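Local coordinates for protein-S-isoprenylcysteine O-methyltransferase (Tribolium castaneum, PDB 5V7P) that catalyses the S-adenosylmethionine-dependent methylation of the carboxyl group of isoprenylated C-terminal cysteines in the endoplasmic reticulum membrane, at residues 251-254 with 255-258; 170-173 with 174-177; 183-186 with 187-191; 213-216 with 217-220. One frame throughout, in Å; residues are numbered along the deposited sequence.

Contact 1. Residues 251-254 with 255-258. With SAH (S-adenosyl-L-homocysteine), chain C.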
# COMPACT_ATOMS: atom_id res chain seq x y z
N GLU A 251 -15.72 0.17 -6.26
CA GLU A 251 -16.67 0.58 -7.28
C GLU A 251 -18.10 0.64 -6.75
O GLU A 251 -18.92 1.37 -7.31
CB GLU A 251 -16.60 -0.37 -8.47
CG GLU A 251 -15.31 -0.25 -9.27
CD GLU A 251 -15.39 -0.94 -10.62
OE1 GLU A 251 -16.35 -1.71 -10.84
OE2 GLU A 251 -14.50 -0.70 -11.46
N SER A 252 -18.42 -0.12 -5.70
CA SER A 252 -19.73 0.01 -5.08
C SER A 252 -19.91 1.39 -4.46
O SER A 252 -21.00 1.96 -4.49
CB SER A 252 -19.94 -1.08 -4.02
OG SER A 252 -19.13 -0.84 -2.88
N MET A 253 -18.83 1.95 -3.90
CA MET A 253 -18.89 3.31 -3.38
C MET A 253 -18.91 4.34 -4.50
O MET A 253 -19.55 5.39 -4.37
CB MET A 253 -17.70 3.58 -2.45
CG MET A 253 -17.49 2.54 -1.36
SD MET A 253 -19.01 2.01 -0.55
CE MET A 253 -19.62 3.56 0.10
N LEU A 254 -18.22 4.05 -5.61
CA LEU A 254 -18.22 4.98 -6.74
C LEU A 254 -19.59 5.05 -7.40
O LEU A 254 -19.99 6.11 -7.89
CB LEU A 254 -17.16 4.56 -7.76
CG LEU A 254 -15.71 4.84 -7.34
CD1 LEU A 254 -14.74 4.03 -8.18
CD2 LEU A 254 -15.39 6.33 -7.45
N LEU A 255 -20.33 3.94 -7.41
CA LEU A 255 -21.67 3.96 -7.99
C LEU A 255 -22.62 4.82 -7.15
O LEU A 255 -23.46 5.54 -7.70
CB LEU A 255 -22.21 2.53 -8.12
CG LEU A 255 -21.70 1.74 -9.32
CD1 LEU A 255 -22.07 0.27 -9.19
CD2 LEU A 255 -22.26 2.31 -10.62
N SER A 256 -22.50 4.75 -5.83
CA SER A 256 -23.29 5.62 -4.97
C SER A 256 -22.83 7.07 -5.06
O SER A 256 -23.62 7.97 -4.75
CB SER A 256 -23.21 5.14 -3.52
OG SER A 256 -21.90 5.30 -3.00
N PHE A 257 -21.59 7.31 -5.46
CA PHE A 257 -21.10 8.68 -5.62
C PHE A 257 -21.63 9.31 -6.90
O PHE A 257 -22.19 10.42 -6.88
CB PHE A 257 -19.57 8.70 -5.64
CG PHE A 257 -18.93 8.31 -4.33
CD1 PHE A 257 -19.68 8.12 -3.18
CD2 PHE A 257 -17.55 8.15 -4.25
CE1 PHE A 257 -19.08 7.77 -1.99
CE2 PHE A 257 -16.94 7.81 -3.06
CZ PHE A 257 -17.70 7.61 -1.93
N PHE A 258 -21.46 8.63 -8.04
CA PHE A 258 -21.72 9.21 -9.34
C PHE A 258 -22.83 8.51 -10.11
O PHE A 258 -23.11 8.90 -11.25
CB PHE A 258 -20.43 9.22 -10.17
CG PHE A 258 -19.25 9.81 -9.44
CD1 PHE A 258 -19.19 11.17 -9.18
CD2 PHE A 258 -18.21 9.00 -9.01
CE1 PHE A 258 -18.11 11.71 -8.51
CE2 PHE A 258 -17.13 9.54 -8.34
CZ PHE A 258 -17.08 10.90 -8.09
N SAH C . -8.84 2.87 -8.37
CA SAH C . -8.22 4.05 -8.95
CB SAH C . -7.92 5.08 -7.86
CG SAH C . -7.17 4.52 -6.65
SD SAH C . -7.09 5.74 -5.31
C SAH C . -6.93 3.69 -9.69
O SAH C . -6.40 2.59 -9.54
OXT SAH C . -6.40 4.48 -10.46
C5' SAH C . -8.65 5.22 -4.54
C4' SAH C . -9.69 6.33 -4.49
O4' SAH C . -9.91 6.85 -5.79
C3' SAH C . -11.02 5.79 -3.99
O3' SAH C . -11.43 6.48 -2.83
C2' SAH C . -12.01 5.99 -5.12
O2' SAH C . -13.23 6.52 -4.65
C1' SAH C . -11.29 6.95 -6.07
N9 SAH C . -11.53 6.65 -7.50
C8 SAH C . -11.44 5.44 -8.13
N7 SAH C . -11.72 5.61 -9.44
C5 SAH C . -11.99 6.91 -9.66
C6 SAH C . -12.33 7.62 -10.80
N6 SAH C . -12.46 7.00 -11.97
N1 SAH C . -12.55 8.98 -10.71
C2 SAH C . -12.43 9.62 -9.50
N3 SAH C . -12.09 8.91 -8.37
C4 SAH C . -11.87 7.58 -8.45
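Leu254 and Phe258 meet one turn apart near the end of helix 231-258: methyl CD2 of the leucine comes to the ring edge of Phe258, in its plane, with 3.8 Å between Leu254 CD2 and Phe258 CE2. With CG set anti to its carbonyl carbon (chi1 -73°), the leucine splits its branches. CD2 also lies 3.5 Å from O2' of the bound S-adenosyl-L-homocysteine, while CD1 reaches C8 and N7 of the adenine, so a branched aliphatic residue can serve the ring and the nucleoside together. Phe257 turns its ring edge to the same O2', while one face receives a carbonyl: Met253 O stands 2.9 Å above the plane of the Phe257 ring, toward the rim. That same oxygen accepts the hydroxyl of Ser256, OG to Met253 O being 2.7 Å; chi1 of 67° tucks the serine oxygen against its own backbone, back toward the preceding turn. Phe258 N closes the helix on Leu254 O at 2.9 Å, whereas Phe257 N makes weak bonds to Met253 O and Leu254 O. Glu251 directs its carboxylate elsewhere, to Arg208 and His209. The chemistry implies an apolar wall beside the bound S-adenosyl-L-homocysteine, with the serine hydroxyl taken up by the main chain.

Contact 2. Residues 170-173 with 174-177. With MPG ([(Z)-octadec-9-enyl] (2R)-2,3-bis(oxidanyl)propanoate), chain R.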
# COMPACT_ATOMS: atom_id res chain seq x y z
N GLU A 170 5.40 1.71 -13.03
CA GLU A 170 5.61 2.90 -12.22
C GLU A 170 5.11 4.15 -12.94
O GLU A 170 4.45 5.00 -12.34
CB GLU A 170 7.08 3.05 -11.86
CG GLU A 170 7.39 2.70 -10.42
CD GLU A 170 6.84 3.72 -9.45
OE1 GLU A 170 7.21 4.91 -9.55
OE2 GLU A 170 6.01 3.34 -8.59
N VAL A 171 5.41 4.27 -14.24
CA VAL A 171 4.95 5.42 -15.00
C VAL A 171 3.43 5.44 -15.04
O VAL A 171 2.79 6.47 -14.80
CB VAL A 171 5.56 5.42 -16.41
CG1 VAL A 171 5.00 6.56 -17.26
CG2 VAL A 171 7.08 5.53 -16.32
N LEU A 172 2.82 4.30 -15.35
CA LEU A 172 1.36 4.21 -15.35
C LEU A 172 0.79 4.66 -14.01
O LEU A 172 -0.15 5.45 -13.95
CB LEU A 172 0.92 2.78 -15.66
CG LEU A 172 -0.44 2.56 -16.35
CD1 LEU A 172 -0.98 1.18 -16.02
CD2 LEU A 172 -1.47 3.63 -15.99
N ARG A 173 1.37 4.16 -12.92
CA ARG A 173 0.86 4.44 -11.58
C ARG A 173 0.91 5.94 -11.28
O ARG A 173 -0.11 6.55 -10.93
CB ARG A 173 1.66 3.65 -10.55
CG ARG A 173 1.26 3.91 -9.10
CD ARG A 173 0.58 2.72 -8.49
NE ARG A 173 -0.34 3.12 -7.42
CZ ARG A 173 -0.01 3.20 -6.14
NH1 ARG A 173 -0.92 3.58 -5.25
NH2 ARG A 173 1.21 2.89 -5.73
N LYS A 174 2.10 6.53 -11.39
CA LYS A 174 2.26 7.93 -11.00
C LYS A 174 1.45 8.86 -11.90
O LYS A 174 0.91 9.87 -11.43
CB LYS A 174 3.74 8.31 -11.01
CG LYS A 174 4.42 8.15 -9.65
CD LYS A 174 4.29 6.74 -9.10
CE LYS A 174 4.90 6.63 -7.72
NZ LYS A 174 4.80 5.24 -7.17
N THR A 175 1.36 8.55 -13.19
CA THR A 175 0.52 9.34 -14.08
C THR A 175 -0.93 9.32 -13.60
O THR A 175 -1.60 10.36 -13.58
CB THR A 175 0.61 8.82 -15.51
OG1 THR A 175 0.31 7.42 -15.54
CG2 THR A 175 2.01 9.07 -16.07
N ALA A 176 -1.43 8.14 -13.21
CA ALA A 176 -2.79 8.05 -12.70
C ALA A 176 -2.99 8.95 -11.48
O ALA A 176 -4.00 9.66 -11.38
CB ALA A 176 -3.12 6.60 -12.35
N ILE A 177 -2.03 8.95 -10.55
CA ILE A 177 -2.14 9.78 -9.36
C ILE A 177 -2.20 11.25 -9.75
O ILE A 177 -2.99 12.03 -9.20
CB ILE A 177 -0.99 9.49 -8.38
CG1 ILE A 177 -1.02 8.03 -7.94
CG2 ILE A 177 -1.06 10.41 -7.17
CD1 ILE A 177 0.17 7.59 -7.11
C2 MPG R . -2.25 11.09 -20.99
C3 MPG R . -0.90 10.57 -20.52
C4 MPG R . -0.46 9.44 -21.45
C5 MPG R . 0.91 8.92 -21.02
C6 MPG R . 0.76 7.87 -19.92
C7 MPG R . 2.03 7.04 -19.82
C8 MPG R . 1.76 5.78 -19.01
C9 MPG R . 2.87 4.76 -19.27
C10 MPG R . 2.67 3.49 -19.54
C11 MPG R . 1.30 2.81 -19.61
C12 MPG R . 1.16 2.08 -20.94
C13 MPG R . 2.08 0.86 -20.94
O1 MPG R . -3.41 13.15 -21.18
C1 MPG R . -2.55 12.43 -20.34
CXD MPG R . -4.78 15.25 -21.46
O2 MPG R . -6.06 14.76 -21.78
C21 MPG R . -3.99 15.48 -22.75
O3 MPG R . -4.80 16.11 -23.70
O4 MPG R . -4.03 14.39 -19.40
CX3 MPG R . -4.05 14.24 -20.58
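Glu170 and Lys174, one helical turn apart, join their charged ends in a salt bridge, Lys174 NZ lying 2.7 Å from Glu170 OE2 on its syn lone pair. The lysine bends at chi2 (57°) and is otherwise extended, which lays CD and CE beside the carboxylate and brings the ammonium back to it. Here the packing is tight. Glu106 of helix 90-113 forms salt bridges with both Lys174 and Arg173, and Phe102 adds a cation-pi contact to the lysine. A shared carboxylate probably makes the 4.5 Å between Arg173 NH2 and Lys174 NZ tolerable, since both cations gather round it. Thr175 shows how a beta-branched polar residue suits a membrane helix: chi1 of 55° turns OG1 back to the preceding turn, 2.8 Å from Val171 O and 2.6 Å from Leu172 O, so its one proton has two acceptors within reach. The looser side, at Val171 and Leu172, lies along a bound octadecenyl glycerate. Val171 CG1 approaches its C9 at 3.4 Å, and Leu172 CG meets its C11 at 3.7 Å; Leu172 also packs on helix 210-225. Charges turned to a neighbouring helix and aliphatic groups turned to a lipid chain are consistent with helix 156-180 crossing the membrane in a polytopic protein.

Contact 3. Residues 183-186 with 187-191. With SAH (S-adenosyl-L-homocysteine), chain C.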
# COMPACT_ATOMS: atom_id res chain seq x y z
N ASN A 183 -8.62 13.70 -6.25
CA ASN A 183 -9.54 12.58 -6.24
C ASN A 183 -8.86 11.26 -5.92
O ASN A 183 -9.55 10.28 -5.62
CB ASN A 183 -10.25 12.46 -7.59
CG ASN A 183 -10.89 13.76 -8.03
OD1 ASN A 183 -11.94 14.15 -7.53
ND2 ASN A 183 -10.25 14.45 -8.98
N PHE A 184 -7.53 11.21 -5.98
CA PHE A 184 -6.79 10.02 -5.57
C PHE A 184 -6.70 9.97 -4.05
O PHE A 184 -6.78 10.99 -3.36
CB PHE A 184 -5.39 10.02 -6.18
CG PHE A 184 -4.66 8.71 -6.01
CD1 PHE A 184 -4.82 7.69 -6.93
CD2 PHE A 184 -3.80 8.51 -4.94
CE1 PHE A 184 -4.16 6.49 -6.79
CE2 PHE A 184 -3.13 7.30 -4.79
CZ PHE A 184 -3.31 6.30 -5.72
N ASN A 185 -6.54 8.76 -3.52
CA ASN A 185 -6.37 8.57 -2.09
C ASN A 185 -5.82 7.18 -1.84
O ASN A 185 -6.31 6.21 -2.41
CB ASN A 185 -7.70 8.76 -1.35
CG ASN A 185 -7.52 9.10 0.11
OD1 ASN A 185 -6.69 8.51 0.80
ND2 ASN A 185 -8.29 10.06 0.60
N HIS A 186 -4.79 7.09 -1.00
CA HIS A 186 -4.26 5.79 -0.61
C HIS A 186 -5.30 4.96 0.12
O HIS A 186 -5.19 3.72 0.14
CB HIS A 186 -3.01 5.96 0.26
CG HIS A 186 -1.74 6.10 -0.52
ND1 HIS A 186 -0.67 6.84 -0.07
CD2 HIS A 186 -1.37 5.59 -1.72
CE1 HIS A 186 0.31 6.78 -0.96
NE2 HIS A 186 -0.09 6.02 -1.97
N LEU A 187 -6.29 5.60 0.73
CA LEU A 187 -7.36 4.92 1.45
C LEU A 187 -8.65 5.02 0.65
O LEU A 187 -9.04 6.12 0.24
CB LEU A 187 -7.54 5.52 2.84
CG LEU A 187 -6.63 5.00 3.95
CD1 LEU A 187 -5.17 4.96 3.52
CD2 LEU A 187 -6.79 5.86 5.19
N VAL A 188 -9.31 3.88 0.45
CA VAL A 188 -10.60 3.88 -0.24
C VAL A 188 -11.60 4.69 0.57
O VAL A 188 -11.70 4.55 1.80
CB VAL A 188 -11.09 2.44 -0.47
CG1 VAL A 188 -12.48 2.43 -1.09
CG2 VAL A 188 -10.10 1.68 -1.35
N GLN A 189 -12.36 5.54 -0.12
CA GLN A 189 -13.31 6.43 0.52
C GLN A 189 -14.71 5.85 0.42
O GLN A 189 -15.13 5.40 -0.66
CB GLN A 189 -13.28 7.82 -0.14
CG GLN A 189 -11.92 8.48 -0.12
CD GLN A 189 -11.41 8.74 1.29
OE1 GLN A 189 -12.01 9.52 2.04
NE2 GLN A 189 -10.31 8.09 1.65
N CYS A 190 -15.44 5.85 1.54
CA CYS A 190 -16.82 5.40 1.56
C CYS A 190 -17.82 6.55 1.56
O CYS A 190 -19.01 6.32 1.38
CB CYS A 190 -17.07 4.52 2.79
SG CYS A 190 -17.04 5.41 4.34
N GLU A 191 -17.36 7.78 1.78
CA GLU A 191 -18.21 8.96 1.74
C GLU A 191 -17.71 9.91 0.66
O GLU A 191 -16.50 10.04 0.44
CB GLU A 191 -18.23 9.67 3.10
CG GLU A 191 -18.94 8.88 4.19
CD GLU A 191 -19.01 9.62 5.51
OE1 GLU A 191 -18.18 10.53 5.73
OE2 GLU A 191 -19.89 9.29 6.33
N SAH C . -8.84 2.87 -8.37
CA SAH C . -8.22 4.05 -8.95
CB SAH C . -7.92 5.08 -7.86
CG SAH C . -7.17 4.52 -6.65
SD SAH C . -7.09 5.74 -5.31
C SAH C . -6.93 3.69 -9.69
O SAH C . -6.40 2.59 -9.54
OXT SAH C . -6.40 4.48 -10.46
C5' SAH C . -8.65 5.22 -4.54
C4' SAH C . -9.69 6.33 -4.49
O4' SAH C . -9.91 6.85 -5.79
C3' SAH C . -11.02 5.79 -3.99
O3' SAH C . -11.43 6.48 -2.83
C2' SAH C . -12.01 5.99 -5.12
O2' SAH C . -13.23 6.52 -4.65
C1' SAH C . -11.29 6.95 -6.07
N9 SAH C . -11.53 6.65 -7.50
C8 SAH C . -11.44 5.44 -8.13
N7 SAH C . -11.72 5.61 -9.44
C5 SAH C . -11.99 6.91 -9.66
C6 SAH C . -12.33 7.62 -10.80
N6 SAH C . -12.46 7.00 -11.97
N1 SAH C . -12.55 8.98 -10.71
C2 SAH C . -12.43 9.62 -9.50
N3 SAH C . -12.09 8.91 -8.37
C4 SAH C . -11.87 7.58 -8.45
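Leu187 opens its segment by giving its backbone N-H to the side chain of Asn185, two residues earlier, with 2.9 Å from Leu187 N to Asn185 OD1. The N-H points nearly straight at the oxygen (168°), although the donor sits above the amide's carbonyl plane. Asn185 can reach forward this way because its CG is anti to the backbone N (chi1 -158°), and its short amide suits a turn that must bond its own main chain: an Asx turn. The leucine's CD1 folds back over the backbone of His186, whose imidazole instead reaches Glu106. The stretch belongs to the loop, probably cytoplasmic, that cradles the methyl donor's site in this methyltransferase; before the turn, the face of Phe184 carries the SD atom of S-adenosyl-L-homocysteine, 3.3 Å above its plane. Val188 packs its side chain on Arg246 and Glu250 of helix 231-258. Gln189, bent at chi2 (-62°), curls back and donates through NE2 to Leu187 O at 2.7 Å. Its amide plane lies only 10° from that of Asn185, the two NH2 groups close but not bonded. The backbone Gln189 N is a separate donor, bonded to the ribose, 3.0 Å from O3' of S-adenosyl-L-homocysteine.

Contact 4. Residues 213-216 with 217-220. With MPG ([(Z)-octadec-9-enyl] (2R)-2,3-bis(oxidanyl)propanoate), chain B; MPG ([(Z)-octadec-9-enyl] (2R)-2,3-bis(oxidanyl)propanoate), chain V; D10 (decane), chain G.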
# COMPACT_ATOMS: atom_id res chain seq x y z
N VAL A 213 -3.51 -1.10 -11.90
CA VAL A 213 -2.87 -1.80 -13.01
C VAL A 213 -1.36 -1.66 -12.92
O VAL A 213 -0.61 -2.64 -13.03
CB VAL A 213 -3.41 -1.28 -14.35
CG1 VAL A 213 -2.66 -1.91 -15.52
CG2 VAL A 213 -4.90 -1.57 -14.48
N GLY A 214 -0.89 -0.43 -12.74
CA GLY A 214 0.55 -0.21 -12.59
C GLY A 214 1.11 -0.94 -11.39
O GLY A 214 2.16 -1.58 -11.48
N TRP A 215 0.42 -0.85 -10.25
CA TRP A 215 0.87 -1.56 -9.06
C TRP A 215 0.88 -3.06 -9.28
O TRP A 215 1.83 -3.75 -8.88
CB TRP A 215 -0.03 -1.19 -7.88
CG TRP A 215 0.58 -1.41 -6.54
CD1 TRP A 215 1.58 -2.29 -6.23
CD2 TRP A 215 0.25 -0.74 -5.32
NE1 TRP A 215 1.88 -2.21 -4.89
CE2 TRP A 215 1.08 -1.26 -4.31
CE3 TRP A 215 -0.67 0.26 -4.98
CZ2 TRP A 215 1.02 -0.83 -2.99
CZ3 TRP A 215 -0.73 0.69 -3.67
CH2 TRP A 215 0.10 0.15 -2.69
N PHE A 216 -0.16 -3.59 -9.93
CA PHE A 216 -0.26 -5.02 -10.17
C PHE A 216 0.94 -5.55 -10.95
O PHE A 216 1.61 -6.49 -10.52
CB PHE A 216 -1.57 -5.32 -10.91
CG PHE A 216 -1.75 -6.77 -11.28
CD1 PHE A 216 -1.96 -7.73 -10.31
CD2 PHE A 216 -1.73 -7.17 -12.61
CE1 PHE A 216 -2.13 -9.06 -10.64
CE2 PHE A 216 -1.91 -8.50 -12.95
CZ PHE A 216 -2.11 -9.45 -11.96
N TYR A 217 1.23 -4.94 -12.10
CA TYR A 217 2.33 -5.43 -12.92
C TYR A 217 3.68 -5.08 -12.32
O TYR A 217 4.62 -5.87 -12.44
CB TYR A 217 2.21 -4.87 -14.34
CG TYR A 217 1.12 -5.55 -15.13
CD1 TYR A 217 1.25 -6.88 -15.51
CD2 TYR A 217 -0.04 -4.88 -15.48
CE1 TYR A 217 0.26 -7.52 -16.23
CE2 TYR A 217 -1.04 -5.52 -16.19
CZ TYR A 217 -0.88 -6.83 -16.56
OH TYR A 217 -1.87 -7.48 -17.28
N TRP A 218 3.80 -3.92 -11.67
CA TRP A 218 5.04 -3.58 -10.99
C TRP A 218 5.41 -4.66 -9.98
O TRP A 218 6.56 -5.11 -9.93
CB TRP A 218 4.90 -2.22 -10.30
CG TRP A 218 6.10 -1.84 -9.49
CD1 TRP A 218 7.20 -1.16 -9.92
CD2 TRP A 218 6.32 -2.12 -8.10
NE1 TRP A 218 8.09 -1.00 -8.89
CE2 TRP A 218 7.58 -1.57 -7.76
CE3 TRP A 218 5.58 -2.77 -7.11
CZ2 TRP A 218 8.11 -1.66 -6.47
CZ3 TRP A 218 6.11 -2.85 -5.83
CH2 TRP A 218 7.36 -2.30 -5.53
N SER A 219 4.44 -5.09 -9.17
CA SER A 219 4.74 -6.07 -8.13
C SER A 219 5.22 -7.38 -8.74
O SER A 219 6.18 -7.99 -8.25
CB SER A 219 3.51 -6.31 -7.26
OG SER A 219 2.44 -6.88 -8.00
N ILE A 220 4.55 -7.85 -9.80
CA ILE A 220 5.04 -9.01 -10.53
C ILE A 220 6.43 -8.73 -11.10
O ILE A 220 7.31 -9.60 -11.09
CB ILE A 220 4.05 -9.41 -11.64
CG1 ILE A 220 2.68 -9.75 -11.04
CG2 ILE A 220 4.58 -10.59 -12.44
CD1 ILE A 220 1.57 -9.89 -12.06
C2 MPG B . 4.16 -9.17 -1.85
C3 MPG B . 3.50 -9.09 -3.22
C4 MPG B . 2.28 -8.17 -3.21
C5 MPG B . 1.85 -7.91 -4.63
C6 MPG B . 0.54 -7.13 -4.61
C7 MPG B . 0.69 -5.74 -4.01
C8 MPG B . -0.58 -5.45 -3.23
C9 MPG B . -0.66 -3.95 -2.95
C10 MPG B . -0.57 -3.43 -1.76
C11 MPG B . -0.36 -4.25 -0.48
C12 MPG B . 0.41 -3.42 0.53
C13 MPG B . -0.45 -2.28 1.06
C14 MPG B . 0.48 -1.21 1.62
C15 MPG B . -0.34 -0.17 2.38
C16 MPG B . 0.24 0.04 3.78
O1 MPG B . 6.01 -7.68 -1.90
C1 MPG B . 4.72 -7.82 -1.40
CXD MPG B . 7.59 -6.20 -3.17
O2 MPG B . 7.86 -6.20 -4.55
C21 MPG B . 8.63 -7.08 -2.46
O3 MPG B . 9.39 -7.79 -3.41
O4 MPG B . 5.28 -6.40 -3.61
CX3 MPG B . 6.19 -6.76 -2.93
C2 MPG V . -7.60 -15.94 -10.92
C3 MPG V . -6.58 -15.89 -12.05
C4 MPG V . -5.81 -14.57 -12.00
C5 MPG V . -4.66 -14.63 -13.00
C6 MPG V . -4.10 -13.23 -13.23
C7 MPG V . -3.09 -13.28 -14.38
C8 MPG V . -2.57 -11.87 -14.66
C9 MPG V . -1.89 -11.86 -16.03
C10 MPG V . -0.60 -11.66 -16.22
C11 MPG V . 0.39 -11.40 -15.09
C12 MPG V . 1.77 -11.94 -15.49
O1 MPG V . -9.88 -16.56 -10.65
C1 MPG V . -8.67 -17.00 -11.19
CXD MPG V . -12.38 -17.01 -10.59
O2 MPG V . -13.12 -17.96 -9.87
C21 MPG V . -12.99 -16.83 -11.97
O3 MPG V . -12.04 -16.25 -12.83
O4 MPG V . -10.70 -18.63 -10.93
CX3 MPG V . -10.93 -17.48 -10.74
C1 D10 G . -13.27 -5.41 -16.83
C2 D10 G . -12.23 -6.26 -17.54
C3 D10 G . -10.94 -5.45 -17.70
C4 D10 G . -9.79 -6.39 -18.06
C5 D10 G . -8.76 -5.62 -18.88
C6 D10 G . -7.48 -6.43 -19.00
C7 D10 G . -6.75 -6.03 -20.28
C8 D10 G . -5.24 -6.16 -20.08
C9 D10 G . -4.67 -4.83 -19.60
C10 D10 G . -3.46 -5.08 -18.70
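Phe216 and Tyr217, neighbours in sequence on helix 210-225, form a T-shaped pair in which the edge of Phe216 is directed at the face of Tyr217, with centroids 5.1 Å apart and planes at 71°. Phe216 CD2 stands over the centre of the tyrosine ring. Different first torsions bring the rings together: Phe216 carries CG opposite its backbone N (chi1 177°), whereas Tyr217 has it opposite the carbonyl carbon (chi1 -75°). A CH-pi contact uses one face of Phe216, where Ile220 CD1 lies 4.0 Å from the ring centroid; the long isoleucine branch can reach back one turn to it. Among the apolar contacts, Val213 CG1 touches the edge of Tyr217, 4.0 Å from CD2, the two side chains running alongside each other. Trp215 and Trp218 meet obliquely, Trp215 CD1 being 4.1 Å from Trp218 CE3.

Hydrogen bonding is chiefly that of the helix backbone. Ser219 adds its hydroxyl, OG to Phe216 O being 2.7 Å, so a small polar residue fits the buried turn.

Bound lipids meet the rings. One octadecenyl chain, in a pocket lined by Trp215, Trp218 and Ser219, crosses a face of Trp215, its C10 lying 3.3 Å from Trp215 CZ2; another brings C8 to the edge of Phe216, and decane comes to the edge of Tyr217. Neighbouring helices cover the side chains of this probably membrane-spanning helix: 231-258 packs on Phe216 and Ile220, 156-180 on Val213 and both tryptophans, and 90-113 on Trp218, whose ring stacks with Phe102.

How the contacts relate
Contacts 2 and 4 form buried parts of the probable transmembrane body, whereas contact 1 is partly buried and contact 3 lies at the surface, both probably on the cytoplasmic side. Contact 2, on helix 156-180, and contact 4, on helix 210-225, touch each other, with the Arg173 guanidinium packed on Trp215 and Leu172 on Val213. Contact 2 also reaches contact 3, where Ile177 and Arg173 pack on Phe184. Contacts 1 and 3 touch through Met253 and Phe257 against the backbone of residues 189-191, and both border the same S-adenosyl-L-homocysteine. Aromatic and lipid-chain contacts dominate contact 4, buried charges mark contact 2, while contact 3 offers backbone and amide groups and contact 1 adds aliphatic and aromatic cover.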